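N-glycosylase/DNA lyase (Methanocaldococcus jannaschii, PDB 3FHF) is a DNA glycosylase of the 8-oxoguanine family, within the helix-hairpin-helix group of DNA-repair proteins. Local coordinates at residues Asp149-Leu158 / Tyr179-Arg187. Residues are numbered along the deposited sequence; the frame is centred on the assembly and turned at random.
Sequences DVAIIDRHIL and YLEIENILR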
ATOM      1  N   ASP A 149       8.119   7.129   3.454  1.00 14.56           N
ATOM      2  CA  ASP A 149       7.935   8.254   2.549  1.00 14.59           C
ATOM      3  C   ASP A 149       7.352   7.976   1.164  1.00 14.53           C
ATOM      4  O   ASP A 149       7.712   8.648   0.196  1.00 16.28           O
ATOM      5  CB  ASP A 149       9.268   9.014   2.433  1.00 15.97           C
ATOM      6  CG  ASP A 149       9.101  10.427   1.873  1.00 19.40           C
ATOM      7  OD1 ASP A 149       8.082  11.081   2.179  1.00 16.79           O
ATOM      8  OD2 ASP A 149      10.006  10.894   1.143  1.00 18.82           O
ATOM      9  N   VAL A 150       6.458   6.993   1.064  1.00 13.73           N
ATOM     10  CA  VAL A 150       5.797   6.694  -0.204  1.00 12.92           C
ATOM     11  C   VAL A 150       4.286   6.660   0.014  1.00 14.20           C
ATOM     12  O   VAL A 150       3.778   6.033   0.957  1.00 13.45           O
ATOM     13  CB  VAL A 150       6.242   5.346  -0.817  1.00 13.59           C
ATOM     14  CG1 VAL A 150       7.686   5.439  -1.266  1.00 15.24           C
ATOM     15  CG2 VAL A 150       6.057   4.221   0.185  1.00 12.68           C
ATOM     16  N   ALA A 151       3.570   7.347  -0.863  1.00 11.92           N
ATOM     17  CA  ALA A 151       2.118   7.407  -0.781  1.00 14.33           C
ATOM     18  C   ALA A 151       1.512   6.253  -1.557  1.00 14.28           C
ATOM     19  O   ALA A 151       2.069   5.810  -2.564  1.00 14.27           O
ATOM     20  CB  ALA A 151       1.614   8.739  -1.350  1.00 13.48           C
ATOM     21  N   ILE A 152       0.373   5.769  -1.068  1.00 15.32           N
ATOM     22  CA  ILE A 152      -0.369   4.691  -1.706  1.00 15.49           C
ATOM     23  C   ILE A 152      -1.563   5.417  -2.300  1.00 17.03           C
ATOM     24  O   ILE A 152      -2.540   5.694  -1.608  1.00 18.32           O
ATOM     25  CB  ILE A 152      -0.867   3.662  -0.673  1.00 14.63           C
ATOM     26  CG1 ILE A 152       0.322   3.109   0.119  1.00 14.36           C
ATOM     27  CG2 ILE A 152      -1.604   2.537  -1.376  1.00 12.67           C
ATOM     28  CD1 ILE A 152      -0.079   2.318   1.361  1.00 12.27           C
ATOM     29  N   ILE A 153      -1.478   5.726  -3.585  1.00 17.44           N
ATOM     30  CA  ILE A 153      -2.523   6.479  -4.251  1.00 18.64           C
ATOM     31  C   ILE A 153      -3.567   5.582  -4.901  1.00 20.74           C
ATOM     32  O   ILE A 153      -3.412   5.145  -6.036  1.00 21.34           O
ATOM     33  CB  ILE A 153      -1.885   7.437  -5.286  1.00 19.41           C
ATOM     34  CG1 ILE A 153      -0.800   8.270  -4.589  1.00 17.32           C
ATOM     35  CG2 ILE A 153      -2.936   8.358  -5.889  1.00 15.42           C
ATOM     36  CD1 ILE A 153      -0.074   9.259  -5.512  1.00 19.76           C
ATOM     37  N   ASP A 154      -4.627   5.310  -4.146  1.00 21.91           N
ATOM     38  CA  ASP A 154      -5.735   4.466  -4.584  1.00 22.50           C
ATOM     39  C   ASP A 154      -6.848   5.305  -5.207  1.00 20.62           C
ATOM     40  O   ASP A 154      -6.807   6.531  -5.167  1.00 19.36           O
ATOM     41  CB  ASP A 154      -6.316   3.714  -3.386  1.00 25.47           C
ATOM     42  CG  ASP A 154      -6.708   4.647  -2.258  1.00 26.77           C
ATOM     43  OD1 ASP A 154      -5.867   4.891  -1.372  1.00 30.59           O
ATOM     44  OD2 ASP A 154      -7.849   5.157  -2.268  1.00 28.08           O
ATOM     45  N   ARG A 155      -7.860   4.628  -5.744  1.00 18.66           N
ATOM     46  CA  ARG A 155      -8.986   5.299  -6.381  1.00 18.89           C
ATOM     47  C   ARG A 155      -9.846   6.119  -5.420  1.00 17.41           C
ATOM     48  O   ARG A 155     -10.565   7.021  -5.845  1.00 16.15           O
ATOM     49  CB  ARG A 155      -9.865   4.270  -7.109  1.00 19.53           C
ATOM     50  CG  ARG A 155     -10.588   3.269  -6.206  1.00 21.91           C
ATOM     51  CD  ARG A 155     -11.400   2.274  -7.047  1.00 24.76           C
ATOM     52  NE  ARG A 155     -12.246   1.392  -6.242  1.00 28.25           N
ATOM     53  CZ  ARG A 155     -11.792   0.491  -5.373  0.50 29.21           C
ATOM     54  NH1 ARG A 155     -10.489   0.340  -5.182  0.50 30.14           N
ATOM     55  NH2 ARG A 155     -12.646  -0.263  -4.692  0.50 30.97           N
ATOM     56  N   HIS A 156      -9.784   5.816  -4.127  1.00 15.80           N
ATOM     57  CA  HIS A 156     -10.593   6.558  -3.169  1.00 16.10           C
ATOM     58  C   HIS A 156      -9.953   7.897  -2.824  1.00 18.16           C
ATOM     59  O   HIS A 156     -10.639   8.922  -2.763  1.00 16.99           O
ATOM     60  CB  HIS A 156     -10.826   5.719  -1.909  1.00 19.00           C
ATOM     61  CG  HIS A 156     -11.443   4.387  -2.198  1.00 19.56           C
ATOM     62  ND1 HIS A 156     -12.702   4.256  -2.744  1.00 19.80           N
ATOM     63  CD2 HIS A 156     -10.936   3.133  -2.117  1.00 20.32           C
ATOM     64  CE1 HIS A 156     -12.941   2.981  -2.993  1.00 18.56           C
ATOM     65  NE2 HIS A 156     -11.886   2.279  -2.623  1.00 21.09           N
ATOM     66  N   ILE A 157      -8.641   7.906  -2.609  1.00 17.92           N
ATOM     67  CA  ILE A 157      -7.988   9.166  -2.297  1.00 18.90           C
ATOM     68  C   ILE A 157      -8.035  10.058  -3.538  1.00 17.91           C
ATOM     69  O   ILE A 157      -8.158  11.270  -3.420  1.00 17.54           O
ATOM     70  CB  ILE A 157      -6.517   8.965  -1.846  1.00 19.06           C
ATOM     71  CG1 ILE A 157      -5.922  10.304  -1.406  1.00 21.61           C
ATOM     72  CG2 ILE A 157      -5.691   8.399  -2.977  1.00 19.03           C
ATOM     73  CD1 ILE A 157      -6.669  10.969  -0.270  1.00 23.21           C
ATOM     74  N   LEU A 158      -7.950   9.459  -4.727  1.00 18.18           N
ATOM     75  CA  LEU A 158      -7.999  10.249  -5.957  1.00 19.02           C
ATOM     76  C   LEU A 158      -9.341  10.960  -6.065  1.00 19.21           C
ATOM     77  O   LEU A 158      -9.407  12.120  -6.467  1.00 20.94           O
ATOM     78  CB  LEU A 158      -7.756   9.371  -7.194  1.00 19.12           C
ATOM     79  CG  LEU A 158      -6.316   8.879  -7.370  1.00 20.47           C
ATOM     80  CD1 LEU A 158      -6.219   7.967  -8.587  1.00 23.51           C
ATOM     81  CD2 LEU A 158      -5.386  10.076  -7.511  1.00 21.36           C
ATOM     82  N   TYR A 179       2.129  10.157 -10.695  1.00 21.95           N
ATOM     83  CA  TYR A 179       2.105   9.546  -9.375  1.00 21.13           C
ATOM     84  C   TYR A 179       2.958  10.355  -8.411  1.00 19.36           C
ATOM     85  O   TYR A 179       2.513  10.696  -7.318  1.00 18.67           O
ATOM     86  CB  TYR A 179       2.597   8.096  -9.446  1.00 21.13           C
ATOM     87  CG  TYR A 179       2.216   7.277  -8.231  1.00 18.87           C
ATOM     88  CD1 TYR A 179       2.928   7.386  -7.036  1.00 18.16           C
ATOM     89  CD2 TYR A 179       1.115   6.421  -8.265  1.00 19.05           C
ATOM     90  CE1 TYR A 179       2.550   6.660  -5.897  1.00 14.84           C
ATOM     91  CE2 TYR A 179       0.729   5.688  -7.131  1.00 16.62           C
ATOM     92  CZ  TYR A 179       1.453   5.812  -5.953  1.00 16.54           C
ATOM     93  OH  TYR A 179       1.068   5.090  -4.831  1.00 14.17           O
ATOM     94  N   LEU A 180       4.180  10.677  -8.824  1.00 20.91           N
ATOM     95  CA  LEU A 180       5.090  11.450  -7.986  1.00 21.58           C
ATOM     96  C   LEU A 180       4.547  12.835  -7.721  1.00 21.64           C
ATOM     97  O   LEU A 180       4.794  13.415  -6.665  1.00 19.50           O
ATOM     98  CB  LEU A 180       6.470  11.574  -8.644  1.00 24.69           C
ATOM     99  CG  LEU A 180       7.402  10.362  -8.584  1.00 27.53           C
ATOM    100  CD1 LEU A 180       6.735   9.168  -9.233  1.00 29.44           C
ATOM    101  CD2 LEU A 180       8.718  10.696  -9.282  1.00 26.86           C
ATOM    102  N   GLU A 181       3.816  13.374  -8.689  1.00 23.78           N
ATOM    103  CA  GLU A 181       3.238  14.702  -8.544  1.00 23.62           C
ATOM    104  C   GLU A 181       2.164  14.697  -7.459  1.00 23.13           C
ATOM    105  O   GLU A 181       2.153  15.557  -6.579  1.00 20.94           O
ATOM    106  CB  GLU A 181       2.636  15.159  -9.875  1.00 28.30           C
ATOM    107  CG  GLU A 181       1.972  16.520  -9.824  1.00 31.90           C
ATOM    108  CD  GLU A 181       1.385  16.925 -11.165  1.00 37.28           C
ATOM    109  OE1 GLU A 181       2.147  16.977 -12.155  1.00 41.87           O
ATOM    110  OE2 GLU A 181       0.164  17.191 -11.233  1.00 37.01           O
ATOM    111  N   ILE A 182       1.259  13.725  -7.523  1.00 22.12           N
ATOM    112  CA  ILE A 182       0.191  13.635  -6.531  1.00 22.01           C
ATOM    113  C   ILE A 182       0.740  13.219  -5.165  1.00 20.65           C
ATOM    114  O   ILE A 182       0.219  13.621  -4.130  1.00 21.09           O
ATOM    115  CB  ILE A 182      -0.902  12.654  -6.996  1.00 20.39           C
ATOM    116  CG1 ILE A 182      -1.625  13.252  -8.209  1.00 21.25           C
ATOM    117  CG2 ILE A 182      -1.880  12.376  -5.865  1.00 21.22           C
ATOM    118  CD1 ILE A 182      -2.718  12.390  -8.762  1.00 19.42           C
ATOM    119  N   GLU A 183       1.793  12.411  -5.168  1.00 19.85           N
ATOM    120  CA  GLU A 183       2.421  11.974  -3.923  1.00 19.06           C
ATOM    121  C   GLU A 183       2.967  13.188  -3.155  1.00 19.26           C
ATOM    122  O   GLU A 183       2.878  13.254  -1.927  1.00 19.44           O
ATOM    123  CB  GLU A 183       3.542  10.976  -4.243  1.00 20.20           C
ATOM    124  CG  GLU A 183       4.455  10.629  -3.079  1.00 20.58           C
ATOM    125  CD  GLU A 183       5.349   9.437  -3.382  1.00 22.48           C
ATOM    126  OE1 GLU A 183       4.981   8.298  -3.008  1.00 22.47           O
ATOM    127  OE2 GLU A 183       6.416   9.636  -4.005  1.00 23.34           O
ATOM    128  N   ASN A 184       3.511  14.160  -3.881  1.00 19.91           N
ATOM    129  CA  ASN A 184       4.053  15.361  -3.254  1.00 19.31           C
ATOM    130  C   ASN A 184       3.008  16.240  -2.573  1.00 19.12           C
ATOM    131  O   ASN A 184       3.303  16.902  -1.579  1.00 16.62           O
ATOM    132  CB  ASN A 184       4.848  16.179  -4.276  1.00 24.84           C
ATOM    133  CG  ASN A 184       6.332  15.890  -4.210  1.00 30.06           C
ATOM    134  OD1 ASN A 184       6.974  16.159  -3.194  1.00 34.24           O
ATOM    135  ND2 ASN A 184       6.885  15.331  -5.285  1.00 32.20           N
ATOM    136  N   ILE A 185       1.791  16.258  -3.104  1.00 18.84           N
ATOM    137  CA  ILE A 185       0.728  17.040  -2.478  1.00 18.74           C
ATOM    138  C   ILE A 185       0.405  16.357  -1.137  1.00 16.94           C
ATOM    139  O   ILE A 185       0.304  17.000  -0.094  1.00 18.38           O
ATOM    140  CB  ILE A 185      -0.545  17.063  -3.364  1.00 20.00           C
ATOM    141  CG1 ILE A 185      -0.253  17.799  -4.676  1.00 23.38           C
ATOM    142  CG2 ILE A 185      -1.691  17.761  -2.625  1.00 21.44           C
ATOM    143  CD1 ILE A 185      -1.355  17.668  -5.704  1.00 24.53           C
ATOM    144  N   LEU A 186       0.265  15.038  -1.174  1.00 16.70           N
ATOM    145  CA  LEU A 186      -0.033  14.280   0.034  1.00 15.97           C
ATOM    146  C   LEU A 186       1.093  14.446   1.035  1.00 14.23           C
ATOM    147  O   LEU A 186       0.854  14.529   2.237  1.00 16.60           O
ATOM    148  CB  LEU A 186      -0.227  12.799  -0.299  1.00 14.85           C
ATOM    149  CG  LEU A 186      -1.472  12.482  -1.140  1.00 16.84           C
ATOM    150  CD1 LEU A 186      -1.450  11.037  -1.594  1.00 16.06           C
ATOM    151  CD2 LEU A 186      -2.719  12.761  -0.317  1.00 15.31           C
ATOM    152  N   ARG A 187       2.322  14.502   0.533  1.00 16.47           N
ATOM    153  CA  ARG A 187       3.487  14.672   1.391  1.00 16.81           C
ATOM    154  C   ARG A 187       3.416  16.027   2.102  1.00 18.67           C
ATOM    155  O   ARG A 187       3.763  16.127   3.280  1.00 20.79           O
ATOM    156  CB  ARG A 187       4.776  14.553   0.561  1.00 17.67           C
ATOM    157  CG  ARG A 187       6.073  14.677   1.374  1.00 18.27           C
ATOM    158  CD  ARG A 187       7.308  14.412   0.512  1.00 21.72           C
ATOM    159  NE  ARG A 187       7.441  13.005   0.128  1.00 20.62           N
ATOM    160  CZ  ARG A 187       7.310  12.542  -1.111  1.00 23.75           C
ATOM    161  NH1 ARG A 187       7.038  13.369  -2.114  1.00 22.90           N
ATOM    162  NH2 ARG A 187       7.455  11.245  -1.353  1.00 20.40           N
TER
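Arg-187 holds Asp-149 side-on through two nitrogens, one for each of two oxygens. Arg-187 NE gives a nearly straight, salt-bridged bond to Asp-149 OD1 (2.9 Å), on its syn side but somewhat out of the carboxylate plane. Arg-187 NH2 reaches the main-chain Asp-149 O at 3.0 Å and adds a weak bond to Glu-183 OE2 one helical turn back; a bend at chi3 (-71°) turns the guanidinium so that OD1 and the main-chain O of Asp-149 lie near its plane. Asp-149 OD2 forms a salt bridge with Lys-120 NZ, the strongest partner of this carboxylate. Further along, Ala-151 N donates to Glu-183 OE1 (2.7 Å), on its anti side and tilted out of the carboxylate plane; this oxygen also takes a salt bridge from Arg-123. Tyr-179 OH serves two backbone groups of the extended strip, donating to Ala-151 O at 2.6 Å and accepting from Ile-153 N at 2.9 Å; Ser-139 OG is a weak further partner. Ala-151 N, Ala-151 O and Ile-153 N, all of buried residues, are thus each satisfied by a side chain of helix 176-192. Ile-153 CD1 sits over the centre of the Tyr-179 ring in a CH-pi contact, 3.7 Å from the centroid, and also meets Ile-182 CG2. Ala-151 CB rests on Leu-186 CD1 at 3.8 Å. Where the strip ends, Asp-154 OD2 caps helix 155-163, accepting from Ile-157 N and, weakly, from His-156 N. Side chains of one helix thus hydrogen-bond and pack against the extended lead-in to an N-capped helix, within the all-helical fold of a helix-hairpin-helix DNA glycosylase.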